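Local coordinates for fat acid-binding protein (Eubacterium ventriosum, PDB 3NYI) that probably binds fatty acids as a DegV-family protein, here holding a stearic acid molecule, at residues Asn105-Val110 / Ile119-Ser124; Val88-Thr93 / Ala132-Gln137; Lys194-Met199 / Leu221-Lys226. One frame throughout, in Å; residues are numbered along the deposited sequence.

Contact 1 (Asn105-Val110 / Ile119-Ser124); sequences NAKSLV and ICVIDS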
ATOM      1  N   ASN A 105      11.134 -16.560  -4.910  1.00 21.60           N
ATOM      2  CA  ASN A 105      11.096 -18.000  -5.189  1.00 27.31           C
ATOM      3  C   ASN A 105      10.399 -18.310  -6.510  1.00 30.54           C
ATOM      4  O   ASN A 105      10.797 -19.224  -7.226  1.00 29.37           O
ATOM      5  CB  ASN A 105      10.480 -18.788  -4.035  1.00 34.62           C
ATOM      6  CG  ASN A 105      11.484 -19.055  -2.919  1.00 47.06           C
ATOM      7  OD1 ASN A 105      12.338 -18.214  -2.625  1.00 41.56           O
ATOM      8  ND2 ASN A 105      11.397 -20.231  -2.306  1.00 54.45           N
ATOM      9  N   ALA A 106       9.378 -17.529  -6.847  1.00 29.87           N
ATOM     10  CA  ALA A 106       8.633 -17.765  -8.084  1.00 28.84           C
ATOM     11  C   ALA A 106       9.463 -17.399  -9.312  1.00 32.62           C
ATOM     12  O   ALA A 106       9.426 -18.098 -10.333  1.00 30.00           O
ATOM     13  CB  ALA A 106       7.326 -16.995  -8.072  1.00 24.97           C
ATOM     14  N   LYS A 107      10.209 -16.296  -9.222  1.00 26.11           N
ATOM     15  CA  LYS A 107      11.141 -15.939 -10.287  1.00 26.11           C
ATOM     16  C   LYS A 107      12.117 -17.092 -10.557  1.00 35.87           C
ATOM     17  O   LYS A 107      12.361 -17.466 -11.714  1.00 35.43           O
ATOM     18  CB  LYS A 107      11.903 -14.648  -9.934  1.00 25.18           C
ATOM     19  CG  LYS A 107      13.126 -14.416 -10.796  1.00 28.22           C
ATOM     20  CD  LYS A 107      13.797 -13.108 -10.443  1.00 29.58           C
ATOM     21  CE  LYS A 107      15.083 -12.911 -11.221  1.00 39.50           C
ATOM     22  NZ  LYS A 107      15.641 -11.546 -10.980  1.00 37.36           N
ATOM     23  N   SER A 108      12.664 -17.665  -9.489  1.00 30.74           N
ATOM     24  CA  SER A 108      13.603 -18.778  -9.632  1.00 36.09           C
ATOM     25  C   SER A 108      12.952 -19.987 -10.294  1.00 35.62           C
ATOM     26  O   SER A 108      13.534 -20.601 -11.184  1.00 41.03           O
ATOM     27  CB  SER A 108      14.197 -19.173  -8.281  1.00 39.55           C
ATOM     28  OG  SER A 108      15.073 -18.167  -7.816  1.00 56.40           O
ATOM     29  N   LEU A 109      11.743 -20.323  -9.857  1.00 37.84           N
ATOM     30  CA  LEU A 109      10.973 -21.401 -10.474  1.00 36.37           C
ATOM     31  C   LEU A 109      10.849 -21.221 -11.991  1.00 41.41           C
ATOM     32  O   LEU A 109      11.077 -22.157 -12.763  1.00 39.37           O
ATOM     33  CB  LEU A 109       9.572 -21.450  -9.869  1.00 43.74           C
ATOM     34  CG  LEU A 109       9.084 -22.733  -9.216  1.00 61.47           C
ATOM     35  CD1 LEU A 109       9.704 -22.875  -7.840  1.00 65.09           C
ATOM     36  CD2 LEU A 109       7.569 -22.704  -9.120  1.00 62.93           C
ATOM     37  N   VAL A 110      10.482 -20.015 -12.423  1.00 35.47           N
ATOM     38  CA  VAL A 110      10.203 -19.772 -13.836  1.00 32.30           C
ATOM     39  C   VAL A 110      11.481 -19.836 -14.655  1.00 42.27           C
ATOM     40  O   VAL A 110      11.481 -20.308 -15.792  1.00 46.97           O
ATOM     41  CB  VAL A 110       9.481 -18.408 -14.051  1.00 34.50           C
ATOM     42  CG1 VAL A 110       9.350 -18.076 -15.541  1.00 33.98           C
ATOM     43  CG2 VAL A 110       8.116 -18.434 -13.385  1.00 35.22           C
ATOM     44  N   ILE A 119      12.891 -11.011 -15.367  1.00 35.74           N
ATOM     45  CA  ILE A 119      11.957 -10.787 -14.273  1.00 31.94           C
ATOM     46  C   ILE A 119      12.674 -10.009 -13.182  1.00 39.34           C
ATOM     47  O   ILE A 119      13.685 -10.462 -12.654  1.00 40.21           O
ATOM     48  CB  ILE A 119      11.460 -12.121 -13.677  1.00 30.37           C
ATOM     49  CG1 ILE A 119      10.792 -12.980 -14.749  1.00 35.49           C
ATOM     50  CG2 ILE A 119      10.499 -11.872 -12.513  1.00 32.85           C
ATOM     51  CD1 ILE A 119      10.390 -14.368 -14.249  1.00 38.30           C
ATOM     52  N   CYS A 120      12.150  -8.832 -12.858  1.00 30.53           N
ATOM     53  CA  CYS A 120      12.702  -7.998 -11.797  1.00 29.86           C
ATOM     54  C   CYS A 120      11.700  -7.912 -10.633  1.00 32.15           C
ATOM     55  O   CYS A 120      10.566  -7.477 -10.820  1.00 34.30           O
ATOM     56  CB  CYS A 120      13.015  -6.597 -12.342  1.00 28.82           C
ATOM     57  SG  CYS A 120      13.469  -5.423 -11.053  1.00 38.12           S
ATOM     58  N   VAL A 121      12.105  -8.352  -9.446  1.00 31.16           N
ATOM     59  CA  VAL A 121      11.203  -8.340  -8.288  1.00 25.75           C
ATOM     60  C   VAL A 121      11.661  -7.231  -7.352  1.00 30.18           C
ATOM     61  O   VAL A 121      12.834  -7.165  -6.987  1.00 31.91           O
ATOM     62  CB  VAL A 121      11.191  -9.696  -7.544  1.00 24.57           C
ATOM     63  CG1 VAL A 121      10.310  -9.626  -6.284  1.00 22.77           C
ATOM     64  CG2 VAL A 121      10.702 -10.801  -8.474  1.00 26.02           C
ATOM     65  N   ILE A 122      10.736  -6.348  -6.994  1.00 22.89           N
ATOM     66  CA  ILE A 122      11.057  -5.206  -6.156  1.00 21.46           C
ATOM     67  C   ILE A 122      10.295  -5.210  -4.835  1.00 22.45           C
ATOM     68  O   ILE A 122       9.060  -5.214  -4.819  1.00 25.94           O
ATOM     69  CB  ILE A 122      10.740  -3.884  -6.890  1.00 26.67           C
ATOM     70  CG1 ILE A 122      11.572  -3.763  -8.177  1.00 30.62           C
ATOM     71  CG2 ILE A 122      10.935  -2.681  -5.950  1.00 28.48           C
ATOM     72  CD1 ILE A 122      11.076  -2.678  -9.107  1.00 26.53           C
ATOM     73  N   ASP A 123      11.041  -5.207  -3.734  1.00 18.54           N
ATOM     74  CA  ASP A 123      10.496  -4.881  -2.410  1.00 20.00           C
ATOM     75  C   ASP A 123      10.175  -3.385  -2.395  1.00 28.07           C
ATOM     76  O   ASP A 123      11.068  -2.546  -2.251  1.00 28.24           O
ATOM     77  CB  ASP A 123      11.552  -5.202  -1.339  1.00 22.02           C
ATOM     78  CG  ASP A 123      11.149  -4.745   0.071  1.00 26.71           C
ATOM     79  OD1 ASP A 123       9.973  -4.391   0.311  1.00 22.91           O
ATOM     80  OD2 ASP A 123      12.038  -4.737   0.951  1.00 28.01           O
ATOM     81  N   SER A 124       8.908  -3.034  -2.560  1.00 21.29           N
ATOM     82  CA  SER A 124       8.544  -1.621  -2.671  1.00 22.79           C
ATOM     83  C   SER A 124       8.908  -0.791  -1.435  1.00 21.26           C
ATOM     84  O   SER A 124       9.081   0.423  -1.538  1.00 20.47           O
ATOM     85  CB  SER A 124       7.042  -1.467  -2.946  1.00 20.10           C
ATOM     86  OG  SER A 124       6.274  -1.628  -1.763  1.00 19.99           O
TER
HETATM   87  O   HOH W   1      14.936  -9.714  -8.560  1.00 47.68           O

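Contact 2 (Val88-Thr93 / Ala132-Gln137); sequences VCFTIT and ALLIDQ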
ATOM      1  N   VAL A  88       8.210  -6.683 -14.398  1.00 29.25           N
ATOM      2  CA  VAL A  88       8.604  -5.988 -13.184  1.00 23.40           C
ATOM      3  C   VAL A  88       7.527  -6.141 -12.129  1.00 27.42           C
ATOM      4  O   VAL A  88       6.378  -5.781 -12.352  1.00 31.51           O
ATOM      5  CB  VAL A  88       8.825  -4.473 -13.428  1.00 31.76           C
ATOM      6  CG1 VAL A  88       9.393  -3.846 -12.184  1.00 26.30           C
ATOM      7  CG2 VAL A  88       9.764  -4.262 -14.601  1.00 37.26           C
ATOM      8  N   CYS A  89       7.908  -6.659 -10.966  1.00 28.84           N
ATOM      9  CA  CYS A  89       6.935  -7.024  -9.947  1.00 24.34           C
ATOM     10  C   CYS A  89       7.179  -6.311  -8.612  1.00 24.69           C
ATOM     11  O   CYS A  89       8.250  -6.454  -8.028  1.00 27.21           O
ATOM     12  CB  CYS A  89       6.974  -8.545  -9.750  1.00 33.44           C
ATOM     13  SG  CYS A  89       5.855  -9.153  -8.484  1.00 28.95           S
ATOM     14  N   PHE A  90       6.181  -5.559  -8.134  1.00 22.23           N
ATOM     15  CA  PHE A  90       6.272  -4.849  -6.847  1.00 23.90           C
ATOM     16  C   PHE A  90       5.517  -5.589  -5.747  1.00 24.16           C
ATOM     17  O   PHE A  90       4.426  -6.105  -5.967  1.00 23.48           O
ATOM     18  CB  PHE A  90       5.663  -3.451  -6.955  1.00 22.69           C
ATOM     19  CG  PHE A  90       6.380  -2.549  -7.897  1.00 22.89           C
ATOM     20  CD1 PHE A  90       7.313  -1.635  -7.421  1.00 31.84           C
ATOM     21  CD2 PHE A  90       6.116  -2.596  -9.262  1.00 21.24           C
ATOM     22  CE1 PHE A  90       7.981  -0.789  -8.290  1.00 29.27           C
ATOM     23  CE2 PHE A  90       6.776  -1.751 -10.138  1.00 26.96           C
ATOM     24  CZ  PHE A  90       7.713  -0.846  -9.653  1.00 25.36           C
ATOM     25  N   THR A  91       6.086  -5.616  -4.548  1.00 18.65           N
ATOM     26  CA  THR A  91       5.408  -6.257  -3.434  1.00 17.83           C
ATOM     27  C   THR A  91       5.351  -5.307  -2.264  1.00 25.93           C
ATOM     28  O   THR A  91       6.092  -4.316  -2.205  1.00 22.84           O
ATOM     29  CB  THR A  91       6.133  -7.536  -2.953  1.00 21.32           C
ATOM     30  OG1 THR A  91       7.367  -7.178  -2.324  1.00 22.85           O
ATOM     31  CG2 THR A  91       6.430  -8.456  -4.113  1.00 24.94           C
ATOM     32  N   ILE A  92       4.466  -5.629  -1.331  1.00 18.12           N
ATOM     33  CA  ILE A  92       4.399  -4.922  -0.061  1.00 16.62           C
ATOM     34  C   ILE A  92       5.768  -5.031   0.635  1.00 20.14           C
ATOM     35  O   ILE A  92       6.532  -5.972   0.374  1.00 20.99           O
ATOM     36  CB  ILE A  92       3.276  -5.543   0.811  1.00 18.56           C
ATOM     37  CG1 ILE A  92       2.935  -4.650   2.016  1.00 21.25           C
ATOM     38  CG2 ILE A  92       3.668  -6.978   1.258  1.00 20.25           C
ATOM     39  CD1 ILE A  92       1.707  -5.161   2.842  1.00 19.17           C
ATOM     40  N   THR A  93       6.083  -4.075   1.510  1.00 19.34           N
ATOM     41  CA  THR A  93       7.332  -4.118   2.282  1.00 14.39           C
ATOM     42  C   THR A  93       7.620  -5.481   2.918  1.00 17.34           C
ATOM     43  O   THR A  93       6.737  -6.112   3.494  1.00 20.38           O
ATOM     44  CB  THR A  93       7.369  -3.041   3.394  1.00 18.72           C
ATOM     45  OG1 THR A  93       8.540  -3.229   4.199  1.00 20.96           O
ATOM     46  CG2 THR A  93       6.138  -3.127   4.277  1.00 15.66           C
ATOM     47  N   ALA A 132       0.935   2.128  -4.201  1.00 16.87           N
ATOM     48  CA  ALA A 132       0.286   2.636  -5.420  1.00 18.48           C
ATOM     49  C   ALA A 132       1.044   3.843  -6.029  1.00 21.01           C
ATOM     50  O   ALA A 132       1.258   3.916  -7.253  1.00 18.91           O
ATOM     51  CB  ALA A 132      -1.163   3.007  -5.124  1.00 17.07           C
ATOM     52  N   LEU A 133       1.463   4.771  -5.173  1.00 19.71           N
ATOM     53  CA  LEU A 133       2.248   5.938  -5.643  1.00 21.25           C
ATOM     54  C   LEU A 133       3.564   5.528  -6.301  1.00 22.34           C
ATOM     55  O   LEU A 133       3.960   6.103  -7.318  1.00 22.87           O
ATOM     56  CB  LEU A 133       2.533   6.899  -4.482  1.00 18.56           C
ATOM     57  CG  LEU A 133       1.310   7.704  -4.039  1.00 22.44           C
ATOM     58  CD1 LEU A 133       1.570   8.409  -2.711  1.00 24.39           C
ATOM     59  CD2 LEU A 133       0.915   8.716  -5.140  1.00 23.73           C
ATOM     60  N   LEU A 134       4.250   4.541  -5.719  1.00 20.06           N
ATOM     61  CA  LEU A 134       5.510   4.090  -6.297  1.00 18.67           C
ATOM     62  C   LEU A 134       5.287   3.418  -7.647  1.00 22.53           C
ATOM     63  O   LEU A 134       5.994   3.691  -8.609  1.00 21.22           O
ATOM     64  CB  LEU A 134       6.252   3.135  -5.354  1.00 21.49           C
ATOM     65  CG  LEU A 134       7.610   2.658  -5.881  1.00 22.39           C
ATOM     66  CD1 LEU A 134       8.630   3.813  -5.873  1.00 17.10           C
ATOM     67  CD2 LEU A 134       8.135   1.476  -5.057  1.00 21.98           C
ATOM     68  N   ILE A 135       4.312   2.515  -7.718  1.00 20.76           N
ATOM     69  CA  ILE A 135       4.014   1.880  -8.979  1.00 19.03           C
ATOM     70  C   ILE A 135       3.685   2.931 -10.033  1.00 21.07           C
ATOM     71  O   ILE A 135       4.166   2.878 -11.161  1.00 23.53           O
ATOM     72  CB  ILE A 135       2.849   0.896  -8.837  1.00 17.02           C
ATOM     73  CG1 ILE A 135       3.316  -0.319  -8.034  1.00 17.10           C
ATOM     74  CG2 ILE A 135       2.381   0.466 -10.198  1.00 21.72           C
ATOM     75  CD1 ILE A 135       2.145  -1.183  -7.463  1.00 19.96           C
ATOM     76  N   ASP A 136       2.873   3.897  -9.643  1.00 22.53           N
ATOM     77  CA  ASP A 136       2.501   4.972 -10.558  1.00 24.01           C
ATOM     78  C   ASP A 136       3.699   5.815 -11.025  1.00 26.53           C
ATOM     79  O   ASP A 136       3.757   6.218 -12.184  1.00 25.39           O
ATOM     80  CB  ASP A 136       1.405   5.852  -9.944  1.00 21.22           C
ATOM     81  CG  ASP A 136       0.902   6.908 -10.915  1.00 29.62           C
ATOM     82  OD1 ASP A 136       0.404   6.531 -12.002  1.00 30.16           O
ATOM     83  OD2 ASP A 136       1.045   8.106 -10.596  1.00 38.96           O
ATOM     84  N   GLN A 137       4.665   6.070 -10.150  1.00 24.38           N
ATOM     85  CA  GLN A 137       5.872   6.761 -10.607  1.00 23.24           C
ATOM     86  C   GLN A 137       6.571   5.909 -11.665  1.00 27.04           C
ATOM     87  O   GLN A 137       7.041   6.423 -12.668  1.00 25.36           O
ATOM     88  CB  GLN A 137       6.822   7.078  -9.453  1.00 24.32           C
ATOM     89  CG  GLN A 137       6.354   8.233  -8.569  1.00 24.08           C
ATOM     90  CD  GLN A 137       6.293   9.555  -9.334  1.00 27.22           C
ATOM     91  OE1 GLN A 137       7.256   9.937  -9.989  1.00 30.29           O
ATOM     92  NE2 GLN A 137       5.151  10.241  -9.264  1.00 24.55           N
TER

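Contact 3 (Lys194-Met199 / Leu221-Lys226); sequences KPVIIM and LQVAKK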
ATOM      1  N   LYS A 194      -5.733   6.648  20.439  1.00 31.30           N
ATOM      2  CA  LYS A 194      -5.395   6.157  19.107  1.00 34.02           C
ATOM      3  C   LYS A 194      -4.129   6.856  18.639  1.00 33.23           C
ATOM      4  O   LYS A 194      -3.856   8.002  19.024  1.00 33.77           O
ATOM      5  CB  LYS A 194      -6.522   6.394  18.091  1.00 35.68           C
ATOM      6  CG  LYS A 194      -7.856   5.718  18.430  1.00 39.60           C
ATOM      7  CD  LYS A 194      -8.667   6.609  19.355  1.00 49.17           C
ATOM      8  CE  LYS A 194     -10.070   6.074  19.592  1.00 51.75           C
ATOM      9  NZ  LYS A 194     -10.801   6.962  20.541  1.00 49.93           N
ATOM     10  N   PRO A 195      -3.341   6.159  17.820  1.00 29.86           N
ATOM     11  CA  PRO A 195      -2.081   6.694  17.295  1.00 26.04           C
ATOM     12  C   PRO A 195      -2.249   7.485  16.010  1.00 30.56           C
ATOM     13  O   PRO A 195      -3.159   7.234  15.217  1.00 29.01           O
ATOM     14  CB  PRO A 195      -1.279   5.428  16.997  1.00 26.51           C
ATOM     15  CG  PRO A 195      -2.349   4.416  16.591  1.00 27.41           C
ATOM     16  CD  PRO A 195      -3.531   4.732  17.492  1.00 25.96           C
ATOM     17  N   VAL A 196      -1.379   8.475  15.832  1.00 26.76           N
ATOM     18  CA  VAL A 196      -1.119   9.005  14.512  1.00 20.97           C
ATOM     19  C   VAL A 196       0.121   8.233  14.096  1.00 25.44           C
ATOM     20  O   VAL A 196       1.106   8.187  14.838  1.00 26.14           O
ATOM     21  CB  VAL A 196      -0.772  10.498  14.550  1.00 31.56           C
ATOM     22  CG1 VAL A 196      -0.327  10.970  13.166  1.00 27.44           C
ATOM     23  CG2 VAL A 196      -1.958  11.320  15.058  1.00 31.90           C
ATOM     24  N   ILE A 197       0.072   7.620  12.923  1.00 23.54           N
ATOM     25  CA  ILE A 197       1.119   6.696  12.515  1.00 19.10           C
ATOM     26  C   ILE A 197       1.812   7.199  11.259  1.00 21.50           C
ATOM     27  O   ILE A 197       1.181   7.777  10.379  1.00 23.50           O
ATOM     28  CB  ILE A 197       0.524   5.273  12.248  1.00 26.24           C
ATOM     29  CG1 ILE A 197      -0.229   4.766  13.486  1.00 18.10           C
ATOM     30  CG2 ILE A 197       1.626   4.272  11.810  1.00 21.96           C
ATOM     31  CD1 ILE A 197      -0.988   3.453  13.247  1.00 23.04           C
ATOM     32  N   ILE A 198       3.115   6.958  11.169  1.00 20.68           N
ATOM     33  CA  ILE A 198       3.867   7.313   9.987  1.00 21.69           C
ATOM     34  C   ILE A 198       4.504   6.067   9.422  1.00 21.90           C
ATOM     35  O   ILE A 198       5.169   5.339  10.152  1.00 21.95           O
ATOM     36  CB  ILE A 198       5.016   8.312  10.312  1.00 23.08           C
ATOM     37  CG1 ILE A 198       4.463   9.586  10.940  1.00 26.12           C
ATOM     38  CG2 ILE A 198       5.814   8.612   9.043  1.00 23.39           C
ATOM     39  CD1 ILE A 198       5.542  10.570  11.413  1.00 29.42           C
HETATM   40  N   MSE A 199       4.313   5.827   8.129  1.00 20.09           N
HETATM   41  CA  MSE A 199       5.059   4.770   7.460  1.00 23.89           C
HETATM   42  C   MSE A 199       6.218   5.368   6.693  1.00 22.66           C
HETATM   43  O   MSE A 199       6.033   6.239   5.838  1.00 22.88           O
HETATM   44  CB  MSE A 199       4.184   3.954   6.502  1.00 20.72           C
HETATM   45  CG  MSE A 199       4.977   2.838   5.848  1.00 24.59           C
HETATM   46 SE   MSE A 199       3.925   1.610   4.740  0.77 25.60          SE
HETATM   47  CE  MSE A 199       5.338   0.255   4.517  1.00 16.15           C
ATOM     48  N   LEU A 221      -2.826  15.595   9.395  1.00 29.21           N
ATOM     49  CA  LEU A 221      -2.543  16.666   8.437  1.00 28.07           C
ATOM     50  C   LEU A 221      -1.368  17.534   8.880  1.00 29.19           C
ATOM     51  O   LEU A 221      -0.547  17.950   8.061  1.00 28.09           O
ATOM     52  CB  LEU A 221      -3.772  17.549   8.210  1.00 28.74           C
ATOM     53  CG  LEU A 221      -4.909  16.962   7.369  1.00 37.85           C
ATOM     54  CD1 LEU A 221      -6.131  17.861   7.423  1.00 48.08           C
ATOM     55  CD2 LEU A 221      -4.461  16.756   5.933  1.00 40.42           C
ATOM     56  N   GLN A 222      -1.275  17.805  10.172  1.00 26.74           N
ATOM     57  CA  GLN A 222      -0.181  18.643  10.649  1.00 31.11           C
ATOM     58  C   GLN A 222       1.163  17.931  10.521  1.00 33.34           C
ATOM     59  O   GLN A 222       2.167  18.546  10.160  1.00 25.17           O
ATOM     60  CB  GLN A 222      -0.435  19.136  12.077  1.00 33.68           C
ATOM     61  CG  GLN A 222      -1.487  20.222  12.131  1.00 43.67           C
ATOM     62  CD  GLN A 222      -1.208  21.349  11.137  1.00 51.39           C
ATOM     63  OE1 GLN A 222      -0.143  21.975  11.164  1.00 55.74           O
ATOM     64  NE2 GLN A 222      -2.164  21.604  10.251  1.00 42.83           N
ATOM     65  N   VAL A 223       1.187  16.627  10.790  1.00 28.51           N
ATOM     66  CA  VAL A 223       2.414  15.868  10.611  1.00 24.24           C
ATOM     67  C   VAL A 223       2.827  15.811   9.127  1.00 26.01           C
ATOM     68  O   VAL A 223       4.014  15.913   8.784  1.00 23.47           O
ATOM     69  CB  VAL A 223       2.278  14.427  11.164  1.00 26.67           C
ATOM     70  CG1 VAL A 223       3.488  13.626  10.781  1.00 33.84           C
ATOM     71  CG2 VAL A 223       2.128  14.461  12.675  1.00 35.61           C
ATOM     72  N   ALA A 224       1.855  15.643   8.238  1.00 25.72           N
ATOM     73  CA  ALA A 224       2.186  15.593   6.815  1.00 28.12           C
ATOM     74  C   ALA A 224       2.698  16.966   6.370  1.00 28.13           C
ATOM     75  O   ALA A 224       3.635  17.060   5.585  1.00 27.43           O
ATOM     76  CB  ALA A 224       0.987  15.211   5.997  1.00 19.27           C
ATOM     77  N   LYS A 225       2.063  18.016   6.871  1.00 29.09           N
ATOM     78  CA  LYS A 225       2.385  19.380   6.440  1.00 28.55           C
ATOM     79  C   LYS A 225       3.834  19.731   6.767  1.00 31.27           C
ATOM     80  O   LYS A 225       4.546  20.306   5.940  1.00 35.29           O
ATOM     81  CB  LYS A 225       1.438  20.392   7.056  1.00 26.20           C
ATOM     82  CG  LYS A 225       1.756  21.846   6.624  1.00 27.61           C
ATOM     83  CD  LYS A 225       0.758  22.847   7.197  1.00 36.89           C
ATOM     84  CE  LYS A 225       1.249  24.297   6.999  1.00 41.84           C
ATOM     85  NZ  LYS A 225       1.770  24.515   5.616  1.00 42.42           N
ATOM     86  N   LYS A 226       4.262  19.353   7.967  1.00 30.97           N
ATOM     87  CA  LYS A 226       5.641  19.528   8.394  1.00 34.31           C
ATOM     88  C   LYS A 226       6.626  18.826   7.455  1.00 27.68           C
ATOM     89  O   LYS A 226       7.638  19.390   7.060  1.00 28.12           O
ATOM     90  CB  LYS A 226       5.806  19.019   9.830  1.00 31.01           C
ATOM     91  CG  LYS A 226       7.234  19.044  10.345  1.00 47.51           C
ATOM     92  CD  LYS A 226       7.325  18.456  11.756  1.00 56.94           C
ATOM     93  CE  LYS A 226       8.741  18.570  12.313  1.00 58.08           C
ATOM     94  NZ  LYS A 226       9.168  19.994  12.395  1.00 62.77           N
TER

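Contact 1 (Asn105-Val110 / Ile119-Ser124)
Helix segment 105-110 and strand 119-123 run almost antiparallel, at 172°, their axes coming within 9.3 Å; the nearest CA atoms, those of K107 and I119, are 6.6 Å apart. K107 carries most of the contact from the helix side. Its CG lies anti to the backbone N (chi1 165°), and the chain beyond is fully extended. This lays the methylenes alongside I119, the two side chains sliding past each other in opposite directions. CG of K107 sits 4.0 Å from CG2 of I119. The aliphatic part thus lies against the isoleucine while the charged end reaches past it to the backbone. There NZ of K107 donates a hydrogen bond to the carbonyl O of I119, at 2.8 Å. The C=O...N angle is 168°, so the ammonium meets the oxygen nearly head-on. A water accepts a second bond from NZ of K107, at 3.1 Å. The same water accepts a longer bond from the backbone N of V121, so it bridges the lysine to the strand two residues on. One ammonium therefore holds the strand directly and through water.

The other branch of I119 serves the next helical turn. Its CD1 meets CG1 of V110 at 4.1 Å, the two side chains crossing at about a right angle. Both residues also touch F77 of helix 70-81. V121 makes a lighter contact, its CG2 lying 4.3 Å from CB of K107. V121 also packs on Y100, A103 and I104, earlier on the same helix.

The strand pairs in parallel with strand 87-91, which precedes helix 99-113 in the chain. The contact is thus the return half of a beta-alpha-beta crossover, with the helix packed on the second of two parallel neighbouring strands.

Contact 2 (Val88-Thr93 / Ala132-Gln137)
The chi1 of F90 is -64° and that of I135 is -71°, which sets F90 CG and I135 CG1 each anti to its own carbonyl carbon. These torsions bring the ring and the isoleucine branch together. CG1 of I135 lies over one face of the F90 ring, 4.0 Å from the centroid and 23° off the normal. This is a CH-pi contact, shifted toward the rim, with CG1 of I135 3.8 Å from CG of F90. The side chain of L134 crosses that of F90 at about a right angle, and its CD2, oblique to the ring, is 4.0 Å from CE1 of F90. No hydrogen bond joins the two segments. Without the ring, as with an alanine here, CG1 of I135 would probably lose its CH-pi partner and a gap open beside CD2 of L134.

All three residues are buried. F138, one turn on from L134, adds an edge-to-face ring contact to F90. Strand 87-91 lies between strands 6-10 and 119-123, where F90 touches I7 and I122. I135 packs on S9, and L134 reaches L158 and M159 of helix 148-161. Helix 128-143 thus lies against the sheet beside helix 148-161, which packs on V88 and I122.

Contact 3 (Lys194-Met199 / Leu221-Lys226)
Apolar contacts between aliphatic side chains join the two segments, and V223 of the helix is the hub. Its two methyls divide the work. CG1 of V223 lies anti to the backbone N (chi1 172°) and meets CD1 of I198 at 3.7 Å. The terminal methyl of the isoleucine does the touching here, and the two side chains cross obliquely. CG2 of V223 turns to V196 instead, lying 4.3 Å from CG1 of that residue, which makes a looser contact. V196 and I198, two apart on the strand, both point toward the helix. V223 thus spans two strand positions with one short side chain. It also packs on F165 of strand 163-167, which neighbours strand 194-200 in the sheet.

No hydrogen bond or salt bridge crosses between the segments. On the strand, backbone bonds tie V196 to G207 and G208, and I198 to G205, on the adjoining strand 203-210. On the helix, K225 forms a salt bridge with D229 one turn on.

With a closest CA pair 8.6 Å apart, V196 to V223, the backbones leave room for side chains between them. The chemistry implies that here the helix meets the strand by the fit of branched aliphatic groups alone, with no directional bond between the two segments.

Contacts 1 and 2 share one sheet and touch through the neighbouring strands 87-91 and 119-123, with centres about 14 Å apart. Contact 2 is deep core, its centre about 8 Å from the chain's centre, and wholly apolar, with an aromatic ring. Contact 1 lies farther out, partly buried. It alone adds a charge and a water to apolar packing. Contact 3 belongs to the other sheet, its centre about 33 Å from that of contact 1, across the chain's centre. It is also partly buried, yet purely aliphatic. Contacts 2 and 3 meet where T93 packs on selenomethionine M199. The I198 side chain is about 10 Å from the stearic acid, that of L134 about 14 Å.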